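Long-range contacts in fimbriae-associated protein FAP1 (Streptococcus parasanguinis, PDB 2X12), which probably forms cell-wall-anchored serine-rich fimbriae that mediate pH-modulated adhesion and biofilm formation: residues A[162-167]-A[316-321]; A[195-200]-A[266-271]; A[255-260]-A[299-304]. All blocks are in the same frame, centred on the assembly; numbering follows the deposited sequence.

Interaction 2 is the regular sheet pairing of the three: two adjacent antiparallel strands, with backbone bonds along their length, one buried and one partly solvent-exposed face. Interaction 1 lies further out and is partly buried. There the chain around strand 162-163 meets the edge of a two-stranded hairpin through a single beta bridge, with aromatic and small apolar side chains around it. Interaction 3 is largely buried but irregular: side chains of strand 254-263 meet the backbone and the Phe301 ring of a loop, and its one hydrogen bond runs from backbone to carboxylate. Interactions 1 and 3 both reach the sheet of strands 212-220 and 287-295, whereas interaction 2 belongs to the sheet facing it. None touches another.

Interaction 1: residues A[162-167]-A[316-321]; sequences QYYWAG and QTAPYV
A single beta bridge joins Tyr164, in the chain that includes strand 162-163, to Tyr320 in strand 318-322. The latter strand forms a hairpin with strand 307-311, to which Ala318 and Tyr320 bond through their backbones. Tyr163 bonds through its backbone to Gly332 of strand 330-336, so the bridge ties this hairpin to the edge of the larger sheet. Tyr164 N donates to Pro319 O at 3.0 Å, in the plane of that carbonyl and nearly straight at 163°. Tyr164 O in turn receives Val321 N at 3.0 Å, the donor lying above the carbonyl plane. The two bonds grip Tyr164 from the residues on either side of Tyr320.

Tyr164 CB sits 3.9 Å from Pro319 O; with CG beside the backbone N (chi1 -59°), the ring then meets the same oxygen at its edge, in plane, Tyr164 CD2 lying 3.5 Å from Pro319 O. One atom further, Tyr164 CE2 packs 3.7 Å from Ala318 CB, and the ring also meets that of Tyr313.

Tyr163, from the preceding residue, crosses the Pro319 ring at about a right angle, CD1 against CG, while its CB approaches Val321 CG2. Trp165 starts away from the hairpin, but its six-membered ring comes back to Val321 O. The chain then turns Ala166 against one face of the Tyr320 ring: Ala166 CB lies 3.9 Å from the centroid of the Tyr320 ring and only 13° off the ring normal, a CH-pi contact over the middle of the face.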
# COMPACT_ATOMS: atom_id res chain seq x y z
N GLN A 162 -8.77 4.72 3.38
CA GLN A 162 -8.47 3.31 3.23
C GLN A 162 -9.20 2.85 1.99
O GLN A 162 -10.30 3.31 1.71
CB GLN A 162 -8.90 2.49 4.46
CG GLN A 162 -8.28 1.08 4.42
CD GLN A 162 -7.92 0.47 5.80
OE1 GLN A 162 -8.36 0.94 6.85
NE2 GLN A 162 -7.11 -0.61 5.78
N TYR A 163 -8.59 1.93 1.27
CA TYR A 163 -9.09 1.47 -0.00
C TYR A 163 -9.31 -0.03 0.02
O TYR A 163 -8.41 -0.77 0.44
CB TYR A 163 -8.08 1.78 -1.06
CG TYR A 163 -7.94 3.25 -1.41
CD1 TYR A 163 -8.74 3.85 -2.36
CD2 TYR A 163 -6.96 4.02 -0.85
CE1 TYR A 163 -8.60 5.19 -2.73
CE2 TYR A 163 -6.79 5.37 -1.23
CZ TYR A 163 -7.63 5.95 -2.16
OH TYR A 163 -7.49 7.27 -2.52
N TYR A 164 -10.48 -0.48 -0.45
CA TYR A 164 -10.85 -1.86 -0.31
C TYR A 164 -10.89 -2.53 -1.67
O TYR A 164 -10.51 -1.95 -2.68
CB TYR A 164 -12.20 -1.98 0.39
CG TYR A 164 -12.20 -1.35 1.78
CD1 TYR A 164 -12.14 -2.12 2.94
CD2 TYR A 164 -12.25 0.03 1.91
CE1 TYR A 164 -12.15 -1.51 4.22
CE2 TYR A 164 -12.25 0.65 3.17
CZ TYR A 164 -12.19 -0.11 4.33
OH TYR A 164 -12.15 0.58 5.53
N TRP A 165 -11.33 -3.77 -1.71
CA TRP A 165 -11.46 -4.51 -2.96
C TRP A 165 -12.86 -5.14 -3.04
O TRP A 165 -13.26 -5.93 -2.19
CB TRP A 165 -10.36 -5.56 -3.02
CG TRP A 165 -10.44 -6.54 -4.11
CD1 TRP A 165 -10.91 -7.80 -4.03
CD2 TRP A 165 -10.00 -6.36 -5.45
NE1 TRP A 165 -10.83 -8.42 -5.24
CE2 TRP A 165 -10.27 -7.56 -6.14
CE3 TRP A 165 -9.44 -5.28 -6.15
CZ2 TRP A 165 -9.99 -7.72 -7.48
CZ3 TRP A 165 -9.17 -5.44 -7.48
CH2 TRP A 165 -9.45 -6.66 -8.14
N ALA A 166 -13.63 -4.72 -4.04
CA ALA A 166 -14.75 -5.50 -4.54
C ALA A 166 -14.12 -6.20 -5.68
O ALA A 166 -13.26 -5.60 -6.37
CB ALA A 166 -15.87 -4.62 -5.09
N GLY A 167 -14.55 -7.44 -5.92
CA GLY A 167 -14.02 -8.18 -7.05
C GLY A 167 -15.06 -7.99 -8.10
O GLY A 167 -15.27 -6.88 -8.58
N GLN A 316 -20.29 2.11 5.77
CA GLN A 316 -19.76 3.44 5.46
C GLN A 316 -20.08 3.72 3.97
O GLN A 316 -21.15 3.39 3.46
CB GLN A 316 -18.23 3.52 5.72
CG GLN A 316 -17.63 2.80 7.03
CD GLN A 316 -17.51 3.69 8.34
OE1 GLN A 316 -16.43 4.28 8.61
NE2 GLN A 316 -18.58 3.72 9.18
N THR A 317 -19.18 4.39 3.29
CA THR A 317 -19.17 4.45 1.87
C THR A 317 -17.70 4.35 1.74
O THR A 317 -16.97 5.28 2.07
CB THR A 317 -19.70 5.76 1.34
OG1 THR A 317 -19.57 6.75 2.37
CG2 THR A 317 -21.20 5.59 0.85
N ALA A 318 -17.28 3.17 1.36
CA ALA A 318 -15.89 2.82 1.32
C ALA A 318 -15.47 2.75 -0.12
O ALA A 318 -16.06 2.02 -0.91
CB ALA A 318 -15.70 1.47 1.99
N PRO A 319 -14.44 3.47 -0.47
CA PRO A 319 -13.98 3.37 -1.83
C PRO A 319 -13.29 2.03 -2.11
O PRO A 319 -12.59 1.51 -1.26
CB PRO A 319 -12.94 4.49 -1.91
CG PRO A 319 -12.34 4.48 -0.57
CD PRO A 319 -13.45 4.11 0.39
N TYR A 320 -13.44 1.51 -3.31
CA TYR A 320 -12.71 0.32 -3.68
C TYR A 320 -11.97 0.51 -4.95
O TYR A 320 -12.39 1.34 -5.76
CB TYR A 320 -13.63 -0.89 -3.79
CG TYR A 320 -14.72 -0.83 -4.80
CD1 TYR A 320 -16.00 -0.44 -4.44
CD2 TYR A 320 -14.51 -1.23 -6.10
CE1 TYR A 320 -17.03 -0.41 -5.35
CE2 TYR A 320 -15.53 -1.21 -7.04
CZ TYR A 320 -16.79 -0.80 -6.65
OH TYR A 320 -17.82 -0.77 -7.57
N VAL A 321 -10.89 -0.27 -5.13
CA VAL A 321 -10.09 -0.25 -6.37
C VAL A 321 -10.54 -1.24 -7.45
O VAL A 321 -10.90 -2.40 -7.16
CB VAL A 321 -8.62 -0.57 -6.08
CG1 VAL A 321 -7.83 -0.67 -7.40
CG2 VAL A 321 -8.03 0.48 -5.15

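Interaction 2: residues A[195-200]-A[266-271]; sequences VEYDPT and TKHTIT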
# COMPACT_ATOMS: atom_id res chain seq x y z
N VAL A 195 3.78 -2.95 5.77
CA VAL A 195 2.42 -3.28 5.37
C VAL A 195 2.25 -4.79 5.49
O VAL A 195 3.09 -5.59 5.07
CB VAL A 195 2.10 -2.80 3.93
CG1 VAL A 195 0.70 -3.22 3.50
CG2 VAL A 195 2.24 -1.29 3.82
N GLU A 196 1.17 -5.16 6.14
CA GLU A 196 0.84 -6.54 6.30
C GLU A 196 -0.33 -6.77 5.39
O GLU A 196 -1.44 -6.35 5.71
CB GLU A 196 0.44 -6.83 7.73
CG GLU A 196 1.59 -6.69 8.74
CD GLU A 196 2.76 -7.68 8.54
OE1 GLU A 196 2.75 -8.45 7.54
OE2 GLU A 196 3.69 -7.65 9.40
N TYR A 197 -0.04 -7.42 4.27
CA TYR A 197 -0.98 -7.79 3.22
C TYR A 197 -1.48 -9.22 3.41
O TYR A 197 -0.69 -10.13 3.61
CB TYR A 197 -0.26 -7.66 1.88
CG TYR A 197 -1.06 -7.88 0.60
CD1 TYR A 197 -2.35 -7.40 0.45
CD2 TYR A 197 -0.46 -8.48 -0.49
CE1 TYR A 197 -3.02 -7.54 -0.77
CE2 TYR A 197 -1.13 -8.63 -1.72
CZ TYR A 197 -2.41 -8.17 -1.86
OH TYR A 197 -3.07 -8.37 -3.08
N ASP A 198 -2.79 -9.41 3.36
CA ASP A 198 -3.42 -10.74 3.46
C ASP A 198 -4.47 -10.99 2.40
O ASP A 198 -5.65 -10.81 2.63
CB ASP A 198 -4.07 -10.90 4.83
CG ASP A 198 -4.67 -12.27 5.02
OD1 ASP A 198 -4.19 -13.23 4.36
OD2 ASP A 198 -5.62 -12.39 5.82
N PRO A 199 -4.07 -11.43 1.24
CA PRO A 199 -5.04 -11.64 0.19
C PRO A 199 -5.76 -12.96 0.33
O PRO A 199 -6.66 -13.28 -0.41
CB PRO A 199 -4.18 -11.58 -1.08
CG PRO A 199 -2.86 -11.96 -0.64
CD PRO A 199 -2.70 -11.44 0.73
N THR A 200 -5.35 -13.70 1.32
CA THR A 200 -5.84 -15.01 1.63
C THR A 200 -7.33 -15.13 1.70
O THR A 200 -7.85 -16.20 1.45
CB THR A 200 -5.20 -15.39 2.96
OG1 THR A 200 -3.94 -15.95 2.63
CG2 THR A 200 -6.06 -16.34 3.86
N THR A 266 -0.60 -16.43 -0.25
CA THR A 266 -0.25 -16.33 1.18
C THR A 266 -0.19 -14.88 1.64
O THR A 266 -0.09 -13.97 0.80
CB THR A 266 1.16 -16.89 1.49
OG1 THR A 266 2.15 -16.02 0.93
CG2 THR A 266 1.35 -18.30 0.96
N LYS A 267 -0.21 -14.71 2.97
CA LYS A 267 0.11 -13.45 3.64
C LYS A 267 1.44 -12.98 3.17
O LYS A 267 2.27 -13.78 2.86
CB LYS A 267 0.25 -13.66 5.14
CG LYS A 267 -1.07 -13.98 5.83
CD LYS A 267 -0.91 -14.11 7.36
CE LYS A 267 -2.30 -14.15 8.06
NZ LYS A 267 -2.22 -14.64 9.48
N HIS A 268 1.65 -11.67 3.16
CA HIS A 268 2.95 -11.12 2.82
C HIS A 268 3.26 -9.95 3.68
O HIS A 268 2.36 -9.36 4.22
CB HIS A 268 2.94 -10.69 1.39
CG HIS A 268 2.86 -11.83 0.44
ND1 HIS A 268 3.94 -12.64 0.17
CD2 HIS A 268 1.83 -12.29 -0.32
CE1 HIS A 268 3.58 -13.55 -0.72
NE2 HIS A 268 2.31 -13.37 -1.03
N THR A 269 4.54 -9.61 3.79
CA THR A 269 4.99 -8.51 4.63
C THR A 269 5.85 -7.63 3.80
O THR A 269 6.97 -8.00 3.46
CB THR A 269 5.82 -9.04 5.79
OG1 THR A 269 5.01 -9.96 6.52
CG2 THR A 269 6.31 -7.92 6.71
N ILE A 270 5.32 -6.47 3.45
CA ILE A 270 5.99 -5.52 2.57
C ILE A 270 6.59 -4.44 3.44
O ILE A 270 5.93 -3.96 4.34
CB ILE A 270 4.97 -4.84 1.66
CG1 ILE A 270 4.04 -5.88 1.02
CG2 ILE A 270 5.66 -3.98 0.58
CD1 ILE A 270 2.71 -5.30 0.50
N THR A 271 7.84 -4.08 3.18
CA THR A 271 8.53 -3.03 3.92
C THR A 271 9.40 -2.18 3.00
O THR A 271 9.94 -2.65 1.97
CB THR A 271 9.48 -3.59 4.95
OG1 THR A 271 10.48 -4.33 4.26
CG2 THR A 271 8.77 -4.47 5.88
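Side chains from strands 190-197 and 268-276 point alternately to the two faces of the sheet, pair by pair. Val195 and Ile270, a hydrogen-bonded antiparallel pair, lie side by side and point the same way. Ile270 CG1 stands beside its backbone N, and from there Ile270 CD1 reaches across to Val195 CG1 at 4.2 Å and to Tyr197 CB at 4.0 Å, spanning Val195 and Tyr197, neighbours on the buried face two positions apart. Tyr197 and His268, the next hydrogen-bonded pair, share this face. Tyr197 has CG anti to the backbone N (chi1 -175°), and its ring is covered on one face by Pro199, whose CD sits 3.8 Å above the ring centre of Tyr197. The Tyr197 hydroxyl is bonded to Ala329 O and Thr294 OG1. His268 turns its ND1 to Asp236, whose other carboxylate oxygen takes the backbone N of Thr269.

Glu196 and Thr269, the non-hydrogen-bonded pair between them, point together to the other face. The Glu196 chain bends at chi2 (-63°), bringing the carboxylate across to Thr269, so that Thr269 OG1 donates to the syn lone pair of Glu196 OE1 at 2.9 Å. Just outside the paired strands, Asp198 and Lys267 cross obliquely, and their charged ends stay 5.5 Å apart (Asp198 OD2 to Lys267 NZ), too far for a contact.

Four backbone bonds fix the register, the straightest being Val195 N to Ile270 O, 2.8 Å and 174°. With Val195, Tyr197 and Ile270 packed on strand 287-295, and His268 and Ile270 on strand 212-220, this is the inner-strand pairing of a beta sandwich, one sheet facing another.

Interaction 3: residues A[255-260]-A[299-304]; sequences EYVSKG and PHFYED
Glu255 opens the contact with an aliphatic stem. CG is anti to the backbone N (chi1 -161°), and Glu255 CB lies 3.4 Å from Phe301 O. Glu255 CG packs 3.8 Å from Phe301 CE2, the two side chains crossing at about a right angle. A bend at chi2 carries OE1 to the backbone of Glu303, whose N donates to Glu255 OE1 at 2.6 Å and 154°, from above the carboxylate plane. Burial and the carboxylates of Glu303 and Asp304 some way off may raise the pKa of Glu255, while the N-H of Glu303 would favour the charged form. Glu303's own carboxylate is held by the backbone N of Asn324 and Asp325.

Two residues on, Val257 points at the loop. Its CG2 sits over one face of the Phe301 ring, 3.9 Å from the centroid, a CH-pi contact, while Val257 CG1 lies 3.6 Å from Pro299 O.

Ser258 turns its OG to Gly260 O and to Thr215 N. Strand 254-263 runs between strands 212-220 and 240-243, and the loop after strand 287-295 packs across it, Pro299 and Asp304 touching strand 212-220 and His300 touching Val243.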
# COMPACT_ATOMS: atom_id res chain seq x y z
N GLU A 255 5.35 0.61 -9.12
CA GLU A 255 4.99 -0.69 -8.53
C GLU A 255 6.32 -1.39 -8.28
O GLU A 255 7.13 -1.53 -9.18
CB GLU A 255 4.01 -1.55 -9.40
CG GLU A 255 3.25 -2.68 -8.57
CD GLU A 255 1.85 -2.26 -8.10
OE1 GLU A 255 1.26 -1.50 -8.92
OE2 GLU A 255 1.32 -2.65 -6.97
N TYR A 256 6.54 -1.79 -7.04
CA TYR A 256 7.67 -2.62 -6.70
C TYR A 256 7.13 -4.04 -6.61
O TYR A 256 6.22 -4.32 -5.83
CB TYR A 256 8.22 -2.13 -5.38
CG TYR A 256 8.64 -0.69 -5.48
CD1 TYR A 256 9.93 -0.35 -5.86
CD2 TYR A 256 7.75 0.32 -5.30
CE1 TYR A 256 10.32 0.93 -6.02
CE2 TYR A 256 8.14 1.65 -5.47
CZ TYR A 256 9.45 1.92 -5.83
OH TYR A 256 9.92 3.20 -5.98
N VAL A 257 7.61 -4.91 -7.48
CA VAL A 257 7.04 -6.24 -7.59
C VAL A 257 8.05 -7.25 -7.11
O VAL A 257 9.24 -7.02 -7.24
CB VAL A 257 6.67 -6.56 -9.01
CG1 VAL A 257 6.29 -8.00 -9.10
CG2 VAL A 257 5.53 -5.70 -9.42
N SER A 258 7.60 -8.35 -6.53
CA SER A 258 8.55 -9.31 -5.99
C SER A 258 9.37 -9.98 -7.11
O SER A 258 8.89 -10.19 -8.25
CB SER A 258 7.86 -10.38 -5.18
OG SER A 258 6.85 -10.98 -5.93
N LYS A 259 10.62 -10.29 -6.77
CA LYS A 259 11.49 -10.96 -7.70
C LYS A 259 11.11 -12.41 -7.77
O LYS A 259 11.17 -13.04 -8.84
CB LYS A 259 12.96 -10.82 -7.28
CG LYS A 259 13.58 -9.50 -7.76
CD LYS A 259 15.14 -9.50 -7.95
CE LYS A 259 15.67 -8.01 -7.89
NZ LYS A 259 17.14 -7.84 -8.13
N GLY A 260 10.69 -12.96 -6.63
CA GLY A 260 10.27 -14.36 -6.58
C GLY A 260 8.76 -14.50 -6.48
O GLY A 260 8.02 -13.55 -6.10
N PRO A 299 4.39 -10.98 -13.75
CA PRO A 299 5.15 -10.03 -12.89
C PRO A 299 5.19 -8.58 -13.35
O PRO A 299 5.84 -7.75 -12.69
CB PRO A 299 6.56 -10.58 -12.96
CG PRO A 299 6.65 -11.15 -14.31
CD PRO A 299 5.29 -11.74 -14.62
N HIS A 300 4.54 -8.28 -14.48
CA HIS A 300 4.57 -6.96 -15.02
C HIS A 300 3.22 -6.30 -14.85
O HIS A 300 2.34 -6.43 -15.69
CB HIS A 300 4.94 -7.00 -16.48
CG HIS A 300 5.32 -5.67 -17.04
ND1 HIS A 300 6.47 -5.00 -16.67
CD2 HIS A 300 4.70 -4.89 -17.96
CE1 HIS A 300 6.55 -3.87 -17.35
NE2 HIS A 300 5.48 -3.77 -18.13
N PHE A 301 3.06 -5.57 -13.76
CA PHE A 301 1.79 -4.92 -13.52
C PHE A 301 1.92 -3.58 -12.81
O PHE A 301 2.87 -3.37 -12.10
CB PHE A 301 0.87 -5.84 -12.75
CG PHE A 301 1.41 -6.28 -11.43
CD1 PHE A 301 2.24 -7.37 -11.35
CD2 PHE A 301 1.05 -5.63 -10.30
CE1 PHE A 301 2.73 -7.79 -10.15
CE2 PHE A 301 1.53 -6.05 -9.09
CZ PHE A 301 2.36 -7.15 -9.01
N TYR A 302 0.93 -2.71 -13.02
CA TYR A 302 0.97 -1.39 -12.41
C TYR A 302 -0.43 -1.12 -11.94
O TYR A 302 -1.28 -0.82 -12.74
CB TYR A 302 1.43 -0.36 -13.42
CG TYR A 302 1.76 1.04 -12.91
CD1 TYR A 302 3.00 1.36 -12.45
CD2 TYR A 302 0.85 2.05 -12.99
CE1 TYR A 302 3.30 2.63 -12.01
CE2 TYR A 302 1.16 3.34 -12.57
CZ TYR A 302 2.37 3.61 -12.09
OH TYR A 302 2.66 4.91 -11.72
N GLU A 303 -0.67 -1.34 -10.65
CA GLU A 303 -1.97 -1.13 -10.04
C GLU A 303 -1.77 0.01 -9.07
O GLU A 303 -1.43 -0.19 -7.89
CB GLU A 303 -2.42 -2.40 -9.36
CG GLU A 303 -2.53 -3.58 -10.32
CD GLU A 303 -3.59 -3.37 -11.44
OE1 GLU A 303 -4.44 -2.44 -11.27
OE2 GLU A 303 -3.52 -4.12 -12.48
N ASP A 304 -1.85 1.21 -9.66
CA ASP A 304 -2.04 2.47 -8.94
C ASP A 304 -3.49 2.37 -8.63
O ASP A 304 -4.11 1.35 -9.00
CB ASP A 304 -1.77 3.66 -9.85
CG ASP A 304 -2.64 3.68 -11.12
OD1 ASP A 304 -3.61 2.91 -11.19
OD2 ASP A 304 -2.37 4.50 -12.05